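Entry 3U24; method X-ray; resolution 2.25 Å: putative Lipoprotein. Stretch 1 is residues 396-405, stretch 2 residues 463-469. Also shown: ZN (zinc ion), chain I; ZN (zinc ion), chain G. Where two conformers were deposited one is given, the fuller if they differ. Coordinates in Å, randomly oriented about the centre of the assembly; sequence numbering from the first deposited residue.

Stretch 1 396-405: EYNHWILQIL
Stretch 2 463-469: LMYYKWN

Helices often pack by presenting a short apolar stripe to a neighbour while their polar groups are satisfied within each segment, through water or elsewhere, and this contact is a compact example. Residues 463-469 are helical throughout; the other stretch leaves one helix, turns, and is helical again by Ile 401. The two helix axes approach to 10.0 Å at a signed crossing angle of -58°, and the register is set by Ile 401 CA lying 6.5 Å from Met 464 CA. No direct hydrogen bond crosses the interface, which buries 473 Å² in all.

At Glu 396, still helical (phi/psi -66/-53), the link is through solvent: one water donates to Glu 396 O (2.9 Å from the water oxygen) and accepts from Lys 467 NZ (3.0 Å). Tyr 397 breaks the helix at -94/59. Its CA-to-CB bond points away, but the m rotamer (chi2 -82°) returns the ring, so that Tyr 397 CE1 lies 3.7 Å from Trp 468 CH2, the rings meeting obliquely.

Asn 398 (-78/-172, chi1 p, chi2 58°) caps the next turn. Its OD1 accepts from Ile 401 N at 3.1 Å and, weakly, from Trp 400 N at 3.2 Å, while Asn 398 ND2 sits 3.3 Å from Met 464 CE. His 399 (-54/-40, chi1 t, chi2 74°) points sideways and makes no contact with the partner; it joins two zinc ions, its ND1 2.4 Å from ZN of chain I and its NE2 2.0 Å from ZN of chain G. Trp 400 (-84/-46, chi1 m, chi2 -86°) points toward the partner, with Trp 400 CB 3.8 Å from Met 464 CB.

Ile 401 (m, m) points toward the partner. Its CG1 is 3.5 Å from CE of Met 464, a selenomethionine folded m, m, m; its CD1 reaches to 3.4 Å from Met 464 O, and its CG2 to 3.5 Å from Trp 468 CZ3. Thus one branched side chain bridges residues one helical turn apart.

Leu 402 points away. Gln 403 (m, t, chi3 63°) is also clear of the partner, and its NE2 donates to His 399 O at 2.9 Å. One turn after Trp 400, Ile 404 (m, t) again points toward the partner: its CG2 lies over one face of the Trp 468 indole, 3.5 Å from Trp 468 CD1, and its CD1 is 3.8 Å from Tyr 465 CB. Trp 468 (t, chi2 -107°), which Tyr 397 and Ile 401 also contact, has more of its area covered by the other stretch than any other residue here. Leu 405 (t, p) points sideways, while its N donates to Ile 401 O at 2.8 Å, continuing the helix.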

# COMPACT_ATOMS: atom_id res chain seq x y z
N GLU A 396 4.08 2.04 21.53
CA GLU A 396 3.31 2.36 20.34
C GLU A 396 2.05 1.48 20.34
O GLU A 396 0.91 1.98 20.28
CB GLU A 396 4.17 2.08 19.09
CG GLU A 396 4.29 3.20 18.06
CD GLU A 396 4.67 2.67 16.68
OE1 GLU A 396 5.81 2.13 16.51
OE2 GLU A 396 3.83 2.80 15.75
N TYR A 397 2.25 0.17 20.46
CA TYR A 397 1.12 -0.81 20.48
C TYR A 397 0.65 -1.15 21.89
O TYR A 397 0.58 -2.31 22.29
CB TYR A 397 1.40 -2.02 19.60
CG TYR A 397 1.67 -1.59 18.18
CD1 TYR A 397 0.63 -1.31 17.30
CD2 TYR A 397 2.95 -1.42 17.73
CE1 TYR A 397 0.86 -0.88 16.01
CE2 TYR A 397 3.21 -0.97 16.45
CZ TYR A 397 2.16 -0.70 15.59
OH TYR A 397 2.45 -0.27 14.32
N ASN A 398 0.24 -0.11 22.59
CA ASN A 398 -0.10 -0.17 24.00
C ASN A 398 -1.51 -0.79 24.29
O ASN A 398 -2.14 -1.35 23.41
CB ASN A 398 0.07 1.24 24.57
CG ASN A 398 -0.84 2.25 23.90
OD1 ASN A 398 -2.05 2.07 23.92
ND2 ASN A 398 -0.25 3.30 23.24
N HIS A 399 -1.98 -0.75 25.52
CA HIS A 399 -3.21 -1.46 25.91
C HIS A 399 -4.38 -1.10 25.02
O HIS A 399 -5.19 -1.95 24.64
CB HIS A 399 -3.54 -1.11 27.37
CG HIS A 399 -4.85 -1.69 27.87
ND1 HIS A 399 -5.00 -3.00 28.17
CD2 HIS A 399 -6.06 -1.08 28.14
CE1 HIS A 399 -6.25 -3.22 28.57
NE2 HIS A 399 -6.90 -2.04 28.54
N TRP A 400 -4.47 0.17 24.66
CA TRP A 400 -5.51 0.64 23.76
C TRP A 400 -5.22 0.48 22.29
O TRP A 400 -6.08 0.01 21.52
CB TRP A 400 -5.86 2.07 24.07
CG TRP A 400 -6.29 2.25 25.52
CD1 TRP A 400 -7.57 2.09 26.03
CD2 TRP A 400 -5.46 2.58 26.68
NE1 TRP A 400 -7.58 2.33 27.38
CE2 TRP A 400 -6.35 2.63 27.82
CE3 TRP A 400 -4.12 2.80 26.87
CZ2 TRP A 400 -5.90 2.89 29.10
CZ3 TRP A 400 -3.68 3.11 28.14
CH2 TRP A 400 -4.55 3.15 29.23
N ILE A 401 -4.02 0.85 21.86
CA ILE A 401 -3.72 0.88 20.44
C ILE A 401 -3.69 -0.54 19.88
O ILE A 401 -4.04 -0.75 18.74
CB ILE A 401 -2.40 1.62 20.12
CG1 ILE A 401 -2.54 3.14 20.38
CG2 ILE A 401 -1.88 1.33 18.73
CD1 ILE A 401 -3.58 3.90 19.59
N LEU A 402 -3.26 -1.52 20.67
CA LEU A 402 -3.27 -2.90 20.23
C LEU A 402 -4.70 -3.39 19.86
O LEU A 402 -4.86 -4.15 18.93
CB LEU A 402 -2.65 -3.79 21.31
CG LEU A 402 -2.54 -5.28 20.95
CD1 LEU A 402 -1.83 -5.47 19.59
CD2 LEU A 402 -1.87 -6.07 22.08
N GLN A 403 -5.72 -2.90 20.57
CA GLN A 403 -7.10 -3.27 20.31
C GLN A 403 -7.56 -2.60 18.99
O GLN A 403 -8.11 -3.24 18.10
CB GLN A 403 -7.98 -2.83 21.47
CG GLN A 403 -7.70 -3.49 22.82
CD GLN A 403 -8.62 -2.94 23.91
OE1 GLN A 403 -9.84 -3.10 23.81
NE2 GLN A 403 -8.07 -2.27 24.92
N ILE A 404 -7.24 -1.32 18.84
CA ILE A 404 -7.48 -0.62 17.58
C ILE A 404 -6.77 -1.25 16.38
O ILE A 404 -7.35 -1.35 15.30
CB ILE A 404 -7.11 0.86 17.70
CG1 ILE A 404 -8.07 1.54 18.65
CG2 ILE A 404 -7.18 1.56 16.35
CD1 ILE A 404 -7.47 2.84 19.13
N LEU A 405 -5.53 -1.69 16.56
CA LEU A 405 -4.81 -2.41 15.50
C LEU A 405 -5.54 -3.70 15.07
O LEU A 405 -5.59 -4.03 13.88
CB LEU A 405 -3.37 -2.79 15.92
CG LEU A 405 -2.52 -3.62 14.94
CD1 LEU A 405 -2.13 -2.80 13.71
CD2 LEU A 405 -1.27 -4.23 15.60
N LEU A 463 -8.90 8.86 23.58
CA LEU A 463 -7.73 9.70 23.45
C LEU A 463 -6.70 9.02 22.55
O LEU A 463 -6.12 9.67 21.67
CB LEU A 463 -7.14 10.01 24.82
CG LEU A 463 -5.88 10.87 24.89
CD1 LEU A 463 -6.13 12.21 24.23
CD2 LEU A 463 -5.42 11.02 26.34
N MSE A 464 -6.48 7.72 22.79
CA MSE A 464 -5.51 6.95 22.06
C MSE A 464 -5.95 6.75 20.62
O MSE A 464 -5.14 6.87 19.71
CB MSE A 464 -5.25 5.59 22.72
CG MSE A 464 -4.51 5.64 24.05
SE MSE A 464 -2.71 6.56 24.00
CE MSE A 464 -2.04 5.93 22.36
N TYR A 465 -7.23 6.47 20.40
CA TYR A 465 -7.79 6.44 19.06
C TYR A 465 -7.53 7.75 18.30
O TYR A 465 -7.14 7.74 17.12
CB TYR A 465 -9.30 6.17 19.07
CG TYR A 465 -9.92 6.54 17.73
CD1 TYR A 465 -9.69 5.77 16.60
CD2 TYR A 465 -10.65 7.67 17.58
CE1 TYR A 465 -10.23 6.09 15.37
CE2 TYR A 465 -11.17 8.04 16.36
CZ TYR A 465 -10.97 7.24 15.25
OH TYR A 465 -11.47 7.59 14.01
N TYR A 466 -7.77 8.87 18.95
CA TYR A 466 -7.55 10.13 18.30
C TYR A 466 -6.09 10.34 17.87
O TYR A 466 -5.85 10.87 16.77
CB TYR A 466 -8.01 11.27 19.17
CG TYR A 466 -9.51 11.46 19.24
CD1 TYR A 466 -10.29 11.47 18.11
CD2 TYR A 466 -10.14 11.73 20.46
CE1 TYR A 466 -11.66 11.71 18.17
CE2 TYR A 466 -11.50 11.92 20.55
CZ TYR A 466 -12.25 11.94 19.40
OH TYR A 466 -13.60 12.14 19.48
N LYS A 467 -5.11 9.89 18.66
CA LYS A 467 -3.71 10.06 18.25
C LYS A 467 -3.48 9.25 16.98
O LYS A 467 -2.81 9.71 16.02
CB LYS A 467 -2.70 9.66 19.34
CG LYS A 467 -1.26 9.51 18.83
CD LYS A 467 -0.34 8.85 19.83
CE LYS A 467 1.10 8.68 19.32
NZ LYS A 467 1.32 7.34 18.65
N TRP A 468 -4.03 8.04 16.99
CA TRP A 468 -3.99 7.15 15.84
C TRP A 468 -4.66 7.75 14.62
O TRP A 468 -4.11 7.73 13.54
CB TRP A 468 -4.66 5.86 16.26
CG TRP A 468 -4.48 4.64 15.41
CD1 TRP A 468 -5.43 4.05 14.58
CD2 TRP A 468 -3.32 3.75 15.36
NE1 TRP A 468 -4.94 2.89 14.02
CE2 TRP A 468 -3.68 2.66 14.44
CE3 TRP A 468 -2.06 3.75 15.95
CZ2 TRP A 468 -2.81 1.64 14.14
CZ3 TRP A 468 -1.19 2.71 15.63
CH2 TRP A 468 -1.56 1.67 14.75
N ASN A 469 -5.83 8.33 14.78
CA ASN A 469 -6.49 9.00 13.68
C ASN A 469 -5.66 10.15 13.12
O ASN A 469 -5.63 10.37 11.90
CB ASN A 469 -7.86 9.54 14.14
CG ASN A 469 -8.86 9.74 13.01
OD1 ASN A 469 -9.56 10.73 13.01
ND2 ASN A 469 -8.96 8.80 12.07
ZN ZN I . -3.41 -4.82 28.06
ZN ZN G . -8.85 -1.74 29.14
O HOH W 1 0.65 4.84 20.11
O HOH W 2 -9.68 -0.97 27.21
O HOH W 3 -8.90 0.18 30.24
O HOH W 4 -2.61 -5.20 26.02